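Local coordinates for protein lipoxygenase (Cyanothece sp., PDB 5EK8) that probably catalyses the insertion of molecular oxygen into polyunsaturated fatty acids, as a non-heme iron lipoxygenase of 9R specificity, at residues 569-574 / 660-665; 458-463 / 562-567; 628-633 / 640-645; 575-580 / 619-624. All coordinates share one frame; numbering follows the deposited sequence.

Contact 1 (569-574 / 660-665); sequences WHTWVN and GNIRTL. With FE2 (Fe (II) ion), chain B.
Thr-571 and Arg-663 make the one hydrogen bond between helix end 569-574 and the loop 660-665: the amide N of Arg-663 donates to Thr-571 OG1 over 2.8 Å, with an N-H...O angle of 150°. The threonine chi1 of -72° places OG1 beside its own backbone N, from where it bonds to the carbonyl O of Thr-567, one helical turn back, and receives the Arg-663 N-H.

Van der Waals contact surrounds this bond. Thr-571 OG1 lies 3.1 Å from Arg-663 CB, while the methyl CG2 meets Asn-661 O at 3.4 Å. The chain of Arg-663, extended from CG to NE, runs on toward Asn-574, whose amide plane stands 86° from the guanidinium. Asn-574 ND2 and Arg-663 NH2 remain 4.1 Å apart; the guanidinium is held instead by Asp-575 in a salt bridge and by the carbonyl of Ile-624.

Metal coordination is the third element. His-570 NE2 binds the iron at 2.5 Å, and Asn-574 OD1 lies 2.9 Å from it; His-359, His-364 and the C-terminal carboxylate of Ile-668 complete the site, the ligand set of a lipoxygenase. The chain approaching that terminus is thus tied by Arg-663 to the helix carrying His-570, which probably helps to position both ligands.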
loop_
_atom_site.group_PDB
_atom_site.type_symbol
_atom_site.label_atom_id
_atom_site.label_comp_id
_atom_site.label_asym_id
_atom_site.label_seq_id
_atom_site.Cartn_x
_atom_site.Cartn_y
_atom_site.Cartn_z
ATOM N N TRP A 569 9.902 2.295 -2.324
ATOM C CA TRP A 569 8.977 3.134 -3.081
ATOM C C TRP A 569 7.919 3.768 -2.192
ATOM O O TRP A 569 7.766 4.992 -2.172
ATOM C CB TRP A 569 8.292 2.336 -4.195
ATOM C CG TRP A 569 7.269 3.155 -4.919
ATOM C CD1 TRP A 569 5.910 3.052 -4.818
ATOM C CD2 TRP A 569 7.522 4.233 -5.827
ATOM N NE1 TRP A 569 5.303 3.993 -5.620
ATOM C CE2 TRP A 569 6.272 4.726 -6.252
ATOM C CE3 TRP A 569 8.684 4.824 -6.330
ATOM C CZ2 TRP A 569 6.154 5.779 -7.156
ATOM C CZ3 TRP A 569 8.564 5.869 -7.233
ATOM C CH2 TRP A 569 7.309 6.336 -7.633
ATOM N N HIS A 570 7.187 2.934 -1.467
ATOM C CA HIS A 570 6.146 3.438 -0.591
ATOM C C HIS A 570 6.729 4.343 0.483
ATOM O O HIS A 570 6.114 5.332 0.851
ATOM C CB HIS A 570 5.371 2.294 0.056
ATOM C CG HIS A 570 4.403 2.754 1.100
ATOM N ND1 HIS A 570 4.713 2.776 2.440
ATOM C CD2 HIS A 570 3.145 3.240 0.993
ATOM C CE1 HIS A 570 3.679 3.243 3.120
ATOM N NE2 HIS A 570 2.717 3.530 2.266
ATOM N N THR A 571 7.913 3.996 0.982
ATOM C CA THR A 571 8.620 4.841 1.939
ATOM C C THR A 571 8.777 6.238 1.371
ATOM O O THR A 571 8.421 7.232 2.003
ATOM C CB THR A 571 10.022 4.288 2.280
ATOM O OG1 THR A 571 9.896 3.124 3.101
ATOM C CG2 THR A 571 10.837 5.330 3.020
ATOM N N TRP A 572 9.297 6.289 0.154
ATOM C CA TRP A 572 9.624 7.541 -0.500
ATOM C C TRP A 572 8.387 8.382 -0.729
ATOM O O TRP A 572 8.376 9.570 -0.414
ATOM C CB TRP A 572 10.321 7.286 -1.829
ATOM C CG TRP A 572 10.942 8.513 -2.408
ATOM C CD1 TRP A 572 10.297 9.596 -2.946
ATOM C CD2 TRP A 572 12.340 8.781 -2.523
ATOM N NE1 TRP A 572 11.213 10.522 -3.387
ATOM C CE2 TRP A 572 12.474 10.045 -3.137
ATOM C CE3 TRP A 572 13.494 8.075 -2.166
ATOM C CZ2 TRP A 572 13.712 10.617 -3.400
ATOM C CZ3 TRP A 572 14.726 8.643 -2.428
ATOM C CH2 TRP A 572 14.825 9.906 -3.037
ATOM N N VAL A 573 7.341 7.764 -1.266
ATOM C CA VAL A 573 6.142 8.520 -1.604
ATOM C C VAL A 573 5.392 8.965 -0.347
ATOM O O VAL A 573 4.933 10.106 -0.251
ATOM C CB VAL A 573 5.202 7.706 -2.508
ATOM C CG1 VAL A 573 3.963 8.515 -2.843
ATOM C CG2 VAL A 573 5.923 7.303 -3.778
ATOM N N ASN A 574 5.295 8.068 0.627
ATOM C CA ASN A 574 4.533 8.328 1.843
ATOM C C ASN A 574 5.215 9.318 2.783
ATOM O O ASN A 574 4.588 10.260 3.260
ATOM C CB ASN A 574 4.265 7.017 2.582
ATOM C CG ASN A 574 3.398 7.205 3.800
ATOM O OD1 ASN A 574 2.171 7.259 3.696
ATOM N ND2 ASN A 574 4.027 7.298 4.971
ATOM N N GLY A 660 18.031 3.542 7.725
ATOM C CA GLY A 660 17.203 3.273 8.886
ATOM C C GLY A 660 15.820 3.878 8.754
ATOM O O GLY A 660 14.931 3.581 9.549
ATOM N N ASN A 661 15.636 4.728 7.747
ATOM C CA ASN A 661 14.340 5.343 7.491
ATOM C C ASN A 661 13.553 4.609 6.410
ATOM O O ASN A 661 12.469 5.040 6.018
ATOM C CB ASN A 661 14.516 6.810 7.099
ATOM C CG ASN A 661 14.607 7.729 8.307
ATOM O OD1 ASN A 661 13.951 7.504 9.325
ATOM N ND2 ASN A 661 15.423 8.770 8.197
ATOM N N ILE A 662 14.104 3.498 5.936
ATOM C CA ILE A 662 13.436 2.680 4.933
ATOM C C ILE A 662 12.452 1.717 5.587
ATOM O O ILE A 662 12.849 0.842 6.358
ATOM C CB ILE A 662 14.448 1.881 4.094
ATOM C CG1 ILE A 662 15.394 2.834 3.361
ATOM C CG2 ILE A 662 13.723 0.985 3.106
ATOM C CD1 ILE A 662 16.501 2.144 2.599
ATOM N N ARG A 663 11.172 1.875 5.267
ATOM C CA ARG A 663 10.125 1.055 5.870
ATOM C C ARG A 663 10.143 -0.373 5.338
ATOM O O ARG A 663 10.545 -0.617 4.205
ATOM C CB ARG A 663 8.749 1.680 5.630
ATOM C CG ARG A 663 8.543 3.042 6.281
ATOM C CD ARG A 663 7.165 3.577 5.946
ATOM N NE ARG A 663 6.827 4.802 6.664
ATOM C CZ ARG A 663 6.136 4.841 7.800
ATOM N NH1 ARG A 663 5.723 3.717 8.373
ATOM N NH2 ARG A 663 5.875 6.014 8.368
ATOM N N THR A 664 9.708 -1.311 6.172
ATOM C CA THR A 664 9.676 -2.727 5.819
ATOM C C THR A 664 8.442 -3.053 4.982
ATOM O O THR A 664 8.476 -3.903 4.088
ATOM C CB THR A 664 9.680 -3.622 7.088
ATOM O OG1 THR A 664 10.889 -3.418 7.827
ATOM C CG2 THR A 664 9.563 -5.090 6.724
ATOM N N LEU A 665 7.354 -2.350 5.268
ATOM C CA LEU A 665 6.056 -2.713 4.722
ATOM C C LEU A 665 5.171 -1.497 4.490
ATOM O O LEU A 665 5.582 -0.354 4.703
ATOM C CB LEU A 665 5.348 -3.694 5.663
ATOM C CG LEU A 665 4.672 -3.129 6.923
ATOM C CD1 LEU A 665 3.969 -4.232 7.696
ATOM C CD2 LEU A 665 5.646 -2.392 7.836
HETATM FE FE FE2 B . 0.749 5.061 2.344
#

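Contact 2 (458-463 / 562-567); sequences LYWQIL and IIFHTT
Helices 451-473 and 549-574 meet here with local axes 10.5 Å apart at closest and N-to-C directions 134° from one another, nearer antiparallel than parallel, Trp-460 and Phe-564 having the closest CA atoms. The second helix widens into a pi-type turn at 565-567, and there Tyr-459 OH donates to Thr-567 OG1 at 2.7 Å. Thr-567 OG1 in turn donates to Ile-563 O. The threonine OG1 sits between its own backbone N and carbonyl carbon (chi1 61°) and reaches the Ile-563 oxygen from the face opposite to the one used by Thr-567 N.

Phe-564 fills the middle of the interface. Trp-460 turns the edge of its six-membered ring to the Phe-564 face in an offset edge-to-face pair, centroids 5.7 Å apart and planes at 74°. Tyr-459 CD2 meets the CD2 rim atom of Phe-564 at 3.9 Å. Leu-463 uses both methyls: CD1 packs on Phe-564 CB, and CD2 touches Ile-563 CG2 at 3.6 Å, the leucine and isoleucine side chains sliding past each other in opposite directions.

A phenylalanine in place of Tyr-459 would probably leave the Thr-567 hydroxyl bonded to Ile-563 O but without its tie to the facing helix. A relay of two hydroxyls within an apolar, buried interface therefore links the first helix to the carbonyl of Ile-563, on the helix that also carries His-570.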
loop_
_atom_site.group_PDB
_atom_site.type_symbol
_atom_site.label_atom_id
_atom_site.label_comp_id
_atom_site.label_asym_id
_atom_site.label_seq_id
_atom_site.Cartn_x
_atom_site.Cartn_y
_atom_site.Cartn_z
ATOM N N LEU A 458 20.497 1.879 -6.617
ATOM C CA LEU A 458 21.304 1.290 -5.550
ATOM C C LEU A 458 20.497 0.236 -4.791
ATOM O O LEU A 458 20.936 -0.917 -4.613
ATOM C CB LEU A 458 21.787 2.371 -4.587
ATOM C CG LEU A 458 23.198 2.240 -4.005
ATOM C CD1 LEU A 458 23.453 3.379 -3.034
ATOM C CD2 LEU A 458 23.423 0.888 -3.332
ATOM N N TYR A 459 19.304 0.637 -4.358
ATOM C CA TYR A 459 18.420 -0.271 -3.636
ATOM C C TYR A 459 18.075 -1.490 -4.479
ATOM O O TYR A 459 17.990 -2.604 -3.968
ATOM C CB TYR A 459 17.136 0.437 -3.208
ATOM C CG TYR A 459 16.332 -0.367 -2.216
ATOM C CD1 TYR A 459 16.871 -0.707 -0.983
ATOM C CD2 TYR A 459 15.043 -0.793 -2.512
ATOM C CE1 TYR A 459 16.154 -1.445 -0.070
ATOM C CE2 TYR A 459 14.312 -1.536 -1.603
ATOM C CZ TYR A 459 14.876 -1.859 -0.378
ATOM O OH TYR A 459 14.170 -2.594 0.552
ATOM N N TRP A 460 17.886 -1.263 -5.774
ATOM C CA TRP A 460 17.537 -2.327 -6.699
ATOM C C TRP A 460 18.649 -3.358 -6.767
ATOM O O TRP A 460 18.381 -4.557 -6.776
ATOM C CB TRP A 460 17.250 -1.759 -8.090
ATOM C CG TRP A 460 16.739 -2.781 -9.060
ATOM C CD1 TRP A 460 17.428 -3.353 -10.084
ATOM C CD2 TRP A 460 15.427 -3.358 -9.086
ATOM N NE1 TRP A 460 16.627 -4.245 -10.754
ATOM C CE2 TRP A 460 15.393 -4.267 -10.161
ATOM C CE3 TRP A 460 14.280 -3.193 -8.305
ATOM C CZ2 TRP A 460 14.256 -5.009 -10.475
ATOM C CZ3 TRP A 460 13.155 -3.928 -8.616
ATOM C CH2 TRP A 460 13.149 -4.826 -9.693
ATOM N N GLN A 461 19.895 -2.896 -6.815
ATOM C CA GLN A 461 21.029 -3.816 -6.851
ATOM C C GLN A 461 21.137 -4.586 -5.540
ATOM O O GLN A 461 21.477 -5.780 -5.531
ATOM C CB GLN A 461 22.328 -3.065 -7.146
ATOM C CG GLN A 461 22.792 -3.192 -8.597
ATOM C CD GLN A 461 21.688 -2.882 -9.601
ATOM O OE1 GLN A 461 21.257 -1.734 -9.741
ATOM N NE2 GLN A 461 21.220 -3.912 -10.301
ATOM N N ILE A 462 20.831 -3.911 -4.434
ATOM C CA ILE A 462 20.766 -4.598 -3.144
ATOM C C ILE A 462 19.738 -5.734 -3.174
ATOM O O ILE A 462 20.027 -6.864 -2.765
ATOM C CB ILE A 462 20.415 -3.633 -2.002
ATOM C CG1 ILE A 462 21.514 -2.587 -1.831
ATOM C CG2 ILE A 462 20.236 -4.395 -0.704
ATOM C CD1 ILE A 462 21.199 -1.559 -0.778
ATOM N N LEU A 463 18.543 -5.425 -3.672
ATOM C CA LEU A 463 17.479 -6.417 -3.803
ATOM C C LEU A 463 17.891 -7.559 -4.724
ATOM O O LEU A 463 17.535 -8.706 -4.494
ATOM C CB LEU A 463 16.191 -5.770 -4.320
ATOM C CG LEU A 463 15.568 -4.702 -3.414
ATOM C CD1 LEU A 463 14.152 -4.386 -3.858
ATOM C CD2 LEU A 463 15.598 -5.125 -1.948
ATOM N N ILE A 562 7.886 -6.718 -5.850
ATOM C CA ILE A 562 7.138 -6.648 -4.601
ATOM C C ILE A 562 7.936 -5.953 -3.506
ATOM O O ILE A 562 7.480 -4.962 -2.925
ATOM C CB ILE A 562 6.735 -8.054 -4.111
ATOM C CG1 ILE A 562 5.752 -8.698 -5.091
ATOM C CG2 ILE A 562 6.135 -7.985 -2.709
ATOM C CD1 ILE A 562 5.509 -10.176 -4.827
ATOM N N ILE A 563 9.135 -6.466 -3.242
ATOM C CA ILE A 563 9.975 -5.915 -2.187
ATOM C C ILE A 563 10.280 -4.449 -2.451
ATOM O O ILE A 563 10.228 -3.627 -1.537
ATOM C CB ILE A 563 11.295 -6.695 -2.041
ATOM C CG1 ILE A 563 11.018 -8.116 -1.552
ATOM C CG2 ILE A 563 12.221 -5.992 -1.064
ATOM C CD1 ILE A 563 12.252 -8.979 -1.453
ATOM N N PHE A 564 10.571 -4.116 -3.705
ATOM C CA PHE A 564 10.905 -2.738 -4.050
ATOM C C PHE A 564 9.769 -1.792 -3.727
ATOM O O PHE A 564 9.984 -0.741 -3.122
ATOM C CB PHE A 564 11.265 -2.597 -5.526
ATOM C CG PHE A 564 11.664 -1.198 -5.916
ATOM C CD1 PHE A 564 10.728 -0.297 -6.411
ATOM C CD2 PHE A 564 12.978 -0.778 -5.774
ATOM C CE1 PHE A 564 11.098 0.990 -6.765
ATOM C CE2 PHE A 564 13.356 0.508 -6.131
ATOM C CZ PHE A 564 12.413 1.394 -6.624
ATOM N N HIS A 565 8.557 -2.156 -4.127
ATOM C CA HIS A 565 7.453 -1.226 -3.939
ATOM C C HIS A 565 6.888 -1.214 -2.521
ATOM O O HIS A 565 6.328 -0.209 -2.091
ATOM C CB HIS A 565 6.356 -1.517 -4.955
ATOM C CG HIS A 565 6.736 -1.120 -6.345
ATOM N ND1 HIS A 565 7.457 -1.945 -7.183
ATOM C CD2 HIS A 565 6.550 0.036 -7.025
ATOM C CE1 HIS A 565 7.673 -1.324 -8.328
ATOM N NE2 HIS A 565 7.134 -0.121 -8.259
ATOM N N THR A 566 7.046 -2.312 -1.791
ATOM C CA THR A 566 6.542 -2.365 -0.424
ATOM C C THR A 566 7.498 -1.699 0.563
ATOM O O THR A 566 7.097 -1.327 1.667
ATOM C CB THR A 566 6.291 -3.810 0.032
ATOM O OG1 THR A 566 7.456 -4.601 -0.233
ATOM C CG2 THR A 566 5.088 -4.389 -0.692
ATOM N N THR A 567 8.762 -1.564 0.174
ATOM C CA THR A 567 9.754 -0.931 1.041
ATOM C C THR A 567 10.122 0.479 0.576
ATOM O O THR A 567 9.468 1.445 0.961
ATOM C CB THR A 567 11.036 -1.774 1.137
ATOM O OG1 THR A 567 11.614 -1.917 -0.165
ATOM C CG2 THR A 567 10.727 -3.145 1.710
#

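Contact 3 (628-633 / 640-645); sequences LLVKNE and ELRTAL
Arg-642 reaches from helix 639-647 across to two successive carbonyls of the preceding loop. Its NE donates to Leu-629 O at 3.2 Å with an N-H...O angle of 160°, the oxygen lying in the guanidinium plane. NH2 bonds to Val-630 O on a lone pair, but this bond is bent, with the oxygen tilted from the guanidinium plane, and is modelled so short that its length is doubtful at this resolution. A bend at chi3 (56°) sets NE for this reach. Asn-632 lays its amide nearly parallel to the guanidinium, the planes 11° apart, with ND2 3.8 Å from Arg-642 CD. An alanine at Arg-642 would probably leave the carbonyls of Leu-629 and Val-630 without these donors and let the turn shift against the helix.

The motif is a short connection folded back on the helix it leads into: residues 629-631 have helical torsions without the regular bonds, and Asn-632 N closes a turn on Leu-628 O.

The buried half is apolar. Leu-629 CD2 lies 4.0 Å from Leu-641 CD2 and its CD1 3.9 Å from Leu-645 CD2; Tyr-459 and His-390 cover this side. Val-630 and Arg-642 form the partly exposed side, where Val-630 turns its CB away yet still reaches Leu-645 CD2 through CG2.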
loop_
_atom_site.group_PDB
_atom_site.type_symbol
_atom_site.label_atom_id
_atom_site.label_comp_id
_atom_site.label_asym_id
_atom_site.label_seq_id
_atom_site.Cartn_x
_atom_site.Cartn_y
_atom_site.Cartn_z
ATOM N N LEU A 628 10.461 -0.710 10.173
ATOM C CA LEU A 628 11.621 -0.317 9.379
ATOM C C LEU A 628 12.575 -1.495 9.224
ATOM O O LEU A 628 12.741 -2.298 10.144
ATOM C CB LEU A 628 12.345 0.868 10.022
ATOM C CG LEU A 628 11.487 2.097 10.331
ATOM C CD1 LEU A 628 11.707 2.558 11.765
ATOM C CD2 LEU A 628 11.774 3.223 9.351
ATOM N N LEU A 629 13.195 -1.594 8.050
ATOM C CA LEU A 629 14.078 -2.709 7.724
ATOM C C LEU A 629 15.214 -2.876 8.731
ATOM O O LEU A 629 15.433 -3.973 9.250
ATOM C CB LEU A 629 14.662 -2.533 6.319
ATOM C CG LEU A 629 13.721 -2.762 5.136
ATOM C CD1 LEU A 629 14.463 -2.532 3.838
ATOM C CD2 LEU A 629 13.127 -4.166 5.176
ATOM N N VAL A 630 15.934 -1.790 9.000
ATOM C CA VAL A 630 17.068 -1.840 9.918
ATOM C C VAL A 630 16.614 -2.145 11.340
ATOM O O VAL A 630 17.125 -3.064 11.974
ATOM C CB VAL A 630 17.869 -0.519 9.924
ATOM C CG1 VAL A 630 19.033 -0.611 10.905
ATOM C CG2 VAL A 630 18.373 -0.197 8.525
ATOM N N LYS A 631 15.648 -1.374 11.830
ATOM C CA LYS A 631 15.146 -1.545 13.191
ATOM C C LYS A 631 14.547 -2.934 13.404
ATOM O O LYS A 631 14.670 -3.504 14.491
ATOM C CB LYS A 631 14.107 -0.471 13.517
ATOM C CG LYS A 631 13.803 -0.331 15.007
ATOM C CD LYS A 631 12.914 0.875 15.278
ATOM C CE LYS A 631 12.763 1.138 16.766
ATOM N NZ LYS A 631 12.159 -0.018 17.488
ATOM N N ASN A 632 13.911 -3.464 12.358
ATOM C CA ASN A 632 13.310 -4.800 12.369
ATOM C C ASN A 632 12.481 -5.084 13.618
ATOM O O ASN A 632 12.626 -6.133 14.240
ATOM C CB ASN A 632 14.397 -5.872 12.221
ATOM C CG ASN A 632 13.831 -7.231 11.829
ATOM O OD1 ASN A 632 12.720 -7.330 11.303
ATOM N ND2 ASN A 632 14.597 -8.285 12.088
ATOM N N GLU A 633 11.597 -4.157 13.969
ATOM C CA GLU A 633 10.848 -4.247 15.219
ATOM C C GLU A 633 9.941 -5.481 15.334
ATOM O O GLU A 633 9.371 -5.729 16.396
ATOM C CB GLU A 633 10.017 -2.974 15.418
ATOM C CG GLU A 633 9.365 -2.430 14.155
ATOM C CD GLU A 633 10.150 -1.290 13.529
ATOM O OE1 GLU A 633 9.877 -0.120 13.870
ATOM O OE2 GLU A 633 11.032 -1.565 12.690
ATOM N N GLU A 640 19.672 -11.695 5.669
ATOM C CA GLU A 640 20.432 -11.447 4.444
ATOM C C GLU A 640 20.134 -10.062 3.866
ATOM O O GLU A 640 21.041 -9.350 3.425
ATOM C CB GLU A 640 20.134 -12.523 3.394
ATOM C CG GLU A 640 20.652 -13.916 3.737
ATOM C CD GLU A 640 19.756 -14.653 4.710
ATOM O OE1 GLU A 640 18.695 -14.107 5.077
ATOM O OE2 GLU A 640 20.108 -15.782 5.108
ATOM N N LEU A 641 18.858 -9.691 3.876
ATOM C CA LEU A 641 18.419 -8.399 3.363
ATOM C C LEU A 641 18.937 -7.278 4.247
ATOM O O LEU A 641 19.405 -6.240 3.762
ATOM C CB LEU A 641 16.893 -8.349 3.284
ATOM C CG LEU A 641 16.262 -7.037 2.813
ATOM C CD1 LEU A 641 16.666 -6.716 1.377
ATOM C CD2 LEU A 641 14.748 -7.102 2.955
ATOM N N ARG A 642 18.848 -7.503 5.554
ATOM C CA ARG A 642 19.341 -6.550 6.532
ATOM C C ARG A 642 20.821 -6.274 6.313
ATOM O O ARG A 642 21.228 -5.124 6.200
ATOM C CB ARG A 642 19.107 -7.061 7.955
ATOM C CG ARG A 642 17.653 -7.365 8.274
ATOM C CD ARG A 642 17.387 -7.280 9.766
ATOM N NE ARG A 642 17.770 -5.974 10.290
ATOM C CZ ARG A 642 18.824 -5.755 11.072
ATOM N NH1 ARG A 642 19.604 -6.763 11.438
ATOM N NH2 ARG A 642 19.096 -4.527 11.489
ATOM N N THR A 643 21.624 -7.328 6.241
ATOM C CA THR A 643 23.065 -7.149 6.131
ATOM C C THR A 643 23.430 -6.581 4.760
ATOM O O THR A 643 24.409 -5.844 4.628
ATOM C CB THR A 643 23.828 -8.470 6.391
ATOM O OG1 THR A 643 25.236 -8.239 6.280
ATOM C CG2 THR A 643 23.422 -9.536 5.401
ATOM N N ALA A 644 22.631 -6.902 3.747
ATOM C CA ALA A 644 22.857 -6.355 2.414
ATOM C C ALA A 644 22.631 -4.845 2.413
ATOM O O ALA A 644 23.372 -4.093 1.777
ATOM C CB ALA A 644 21.949 -7.032 1.396
ATOM N N LEU A 645 21.599 -4.409 3.128
ATOM C CA LEU A 645 21.289 -2.986 3.229
ATOM C C LEU A 645 22.309 -2.244 4.096
ATOM O O LEU A 645 22.758 -1.151 3.748
ATOM C CB LEU A 645 19.880 -2.783 3.791
ATOM C CG LEU A 645 19.428 -1.332 3.979
ATOM C CD1 LEU A 645 19.388 -0.592 2.644
ATOM C CD2 LEU A 645 18.075 -1.280 4.680
#

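Contact 4 (575-580 / 619-624); sequences DSQSDE and SVLNGI
Gln-577 and Leu-621 meet obliquely where the short helix 577-581 faces the end of helix 608-623. The Gln-577 chain starts with CG anti to the carbonyl carbon (chi1 -78°) and runs extended beyond it, so that the terminal amide reaches the leucine side chain: OE1 lies 3.6 Å from Leu-621 CB, and NE2 lies 3.8 Å from Leu-621 CD1. The amide thus presents both of its polar atoms to aliphatic carbon, and its hydrogen bonding is directed to another part of the fold, where NE2 pairs with Glu-355 on the long helix 337-377 that also carries His-359.

Ser-578, the next residue, points toward Asn-622. Its CB and OG both lie against the asparagine side chain, which is poorly ordered, so the orientation of that amide carries little weight. The serine also approaches the first residue of the other segment, with OG 4.1 Å from Ser-619 CA. Ser-619 turns its own CB away, and its hydroxyl is bonded to Val-615 O within helix 608-623.

The two backbones draw closest at Asp-575 and Asn-622, whose CA atoms are 5.0 Å apart; the carboxylate of Asp-575 is turned to Arg-663.

With 262 Å² buried in all and no hydrogen bond found between the two segments, the interface rests on van der Waals contact. Gln-577 NE2 and Ser-619 OG find their partners outside the two segments. Gln-577 is anchored near the iron ligand His-359, and Leu-621 packs on Ile-668, so the two helix ends probably help to shape the second shell of the iron site.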
loop_
_atom_site.group_PDB
_atom_site.type_symbol
_atom_site.label_atom_id
_atom_site.label_comp_id
_atom_site.label_asym_id
_atom_site.label_seq_id
_atom_site.Cartn_x
_atom_site.Cartn_y
_atom_site.Cartn_z
ATOM N N ASP A 575 6.502 9.110 3.039
ATOM C CA ASP A 575 7.221 9.944 3.996
ATOM C C ASP A 575 7.604 11.297 3.405
ATOM O O ASP A 575 8.206 12.128 4.087
ATOM C CB ASP A 575 8.472 9.224 4.507
ATOM C CG ASP A 575 8.148 7.939 5.268
ATOM O OD1 ASP A 575 6.954 7.678 5.539
ATOM O OD2 ASP A 575 9.099 7.194 5.602
ATOM N N SER A 576 7.249 11.522 2.144
ATOM C CA SER A 576 7.516 12.802 1.499
ATOM C C SER A 576 6.268 13.670 1.475
ATOM O O SER A 576 6.278 14.778 0.932
ATOM C CB SER A 576 8.029 12.601 0.073
ATOM O OG SER A 576 9.256 11.893 0.059
ATOM N N GLN A 577 5.192 13.161 2.066
ATOM C CA GLN A 577 3.913 13.861 2.039
ATOM C C GLN A 577 3.971 15.189 2.800
ATOM O O GLN A 577 3.439 16.198 2.337
ATOM C CB GLN A 577 2.804 12.966 2.602
ATOM C CG GLN A 577 2.308 11.909 1.628
ATOM C CD GLN A 577 1.286 10.972 2.246
ATOM O OE1 GLN A 577 1.570 10.289 3.231
ATOM N NE2 GLN A 577 0.092 10.931 1.668
ATOM N N SER A 578 4.624 15.200 3.955
ATOM C CA SER A 578 4.778 16.447 4.700
ATOM C C SER A 578 5.681 17.424 3.970
ATOM O O SER A 578 5.391 18.619 3.908
ATOM C CB SER A 578 5.334 16.184 6.096
ATOM O OG SER A 578 4.319 16.350 7.065
ATOM N N ASP A 579 6.770 16.903 3.413
ATOM C CA ASP A 579 7.768 17.733 2.750
ATOM C C ASP A 579 7.204 18.460 1.540
ATOM O O ASP A 579 7.670 19.539 1.180
ATOM C CB ASP A 579 8.968 16.890 2.321
ATOM C CG ASP A 579 9.652 16.214 3.487
ATOM O OD1 ASP A 579 9.325 16.551 4.644
ATOM O OD2 ASP A 579 10.521 15.351 3.250
ATOM N N GLU A 580 6.197 17.868 0.911
ATOM C CA GLU A 580 5.630 18.458 -0.289
ATOM C C GLU A 580 4.352 19.229 0.006
ATOM O O GLU A 580 4.097 20.265 -0.600
ATOM C CB GLU A 580 5.354 17.381 -1.342
ATOM C CG GLU A 580 5.865 17.747 -2.722
ATOM C CD GLU A 580 7.385 17.762 -2.796
ATOM O OE1 GLU A 580 8.018 16.802 -2.300
ATOM O OE2 GLU A 580 7.947 18.736 -3.347
ATOM N N SER A 619 0.411 15.072 8.141
ATOM C CA SER A 619 1.195 14.985 9.371
ATOM C C SER A 619 0.979 13.664 10.106
ATOM O O SER A 619 1.912 13.104 10.687
ATOM C CB SER A 619 0.849 16.153 10.287
ATOM O OG SER A 619 0.836 17.367 9.557
ATOM N N VAL A 620 -0.254 13.171 10.076
ATOM C CA VAL A 620 -0.577 11.879 10.673
ATOM C C VAL A 620 0.082 10.741 9.898
ATOM O O VAL A 620 0.789 9.911 10.475
ATOM C CB VAL A 620 -2.104 11.639 10.724
ATOM C CG1 VAL A 620 -2.420 10.146 10.814
ATOM C CG2 VAL A 620 -2.727 12.398 11.887
ATOM N N LEU A 621 -0.146 10.719 8.588
ATOM C CA LEU A 621 0.323 9.635 7.734
ATOM C C LEU A 621 1.843 9.504 7.727
ATOM O O LEU A 621 2.367 8.391 7.680
ATOM C CB LEU A 621 -0.186 9.821 6.302
ATOM C CG LEU A 621 -1.678 9.573 6.056
ATOM C CD1 LEU A 621 -1.986 9.571 4.559
ATOM C CD2 LEU A 621 -2.131 8.273 6.709
ATOM N N ASN A 622 2.561 10.621 7.767
ATOM C CA ASN A 622 4.015 10.515 7.819
ATOM C C ASN A 622 4.528 10.464 9.265
ATOM O O ASN A 622 5.677 10.097 9.508
ATOM C CB ASN A 622 4.667 11.662 7.029
ATOM C CG ASN A 622 5.277 12.739 7.925
ATOM O OD1 ASN A 622 4.622 13.287 8.818
ATOM N ND2 ASN A 622 6.546 13.052 7.677
ATOM N N GLY A 623 3.665 10.815 10.219
ATOM C CA GLY A 623 4.037 10.824 11.625
ATOM C C GLY A 623 4.042 9.450 12.275
ATOM O O GLY A 623 4.726 9.229 13.276
ATOM N N ILE A 624 3.266 8.529 11.713
ATOM C CA ILE A 624 3.239 7.146 12.180
ATOM C C ILE A 624 4.300 6.334 11.442
ATOM O O ILE A 624 4.180 6.098 10.237
ATOM C CB ILE A 624 1.854 6.501 11.969
ATOM C CG1 ILE A 624 0.767 7.318 12.669
ATOM C CG2 ILE A 624 1.846 5.072 12.478
ATOM C CD1 ILE A 624 -0.633 6.970 12.230
#

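Helix 549-574 is the common element: contact 2 uses its middle and contact 1 its iron-binding end, with centres 10 Å apart, and contact 4 begins just beyond it at helix 577-581. Along the chain contact 2 closes first; contacts 4 and 3 then follow in that order, both nested in the loop that contact 1 closes. Contact 1 touches all three others, and through Arg-663 it is joined to both segments of contact 4. Contacts 3 and 4 lie farther apart, 22 Å between centres. The four lie within the helical part of the lipoxygenase, linking the iron-bearing helix to helices 451-473, 608-623 and 639-647.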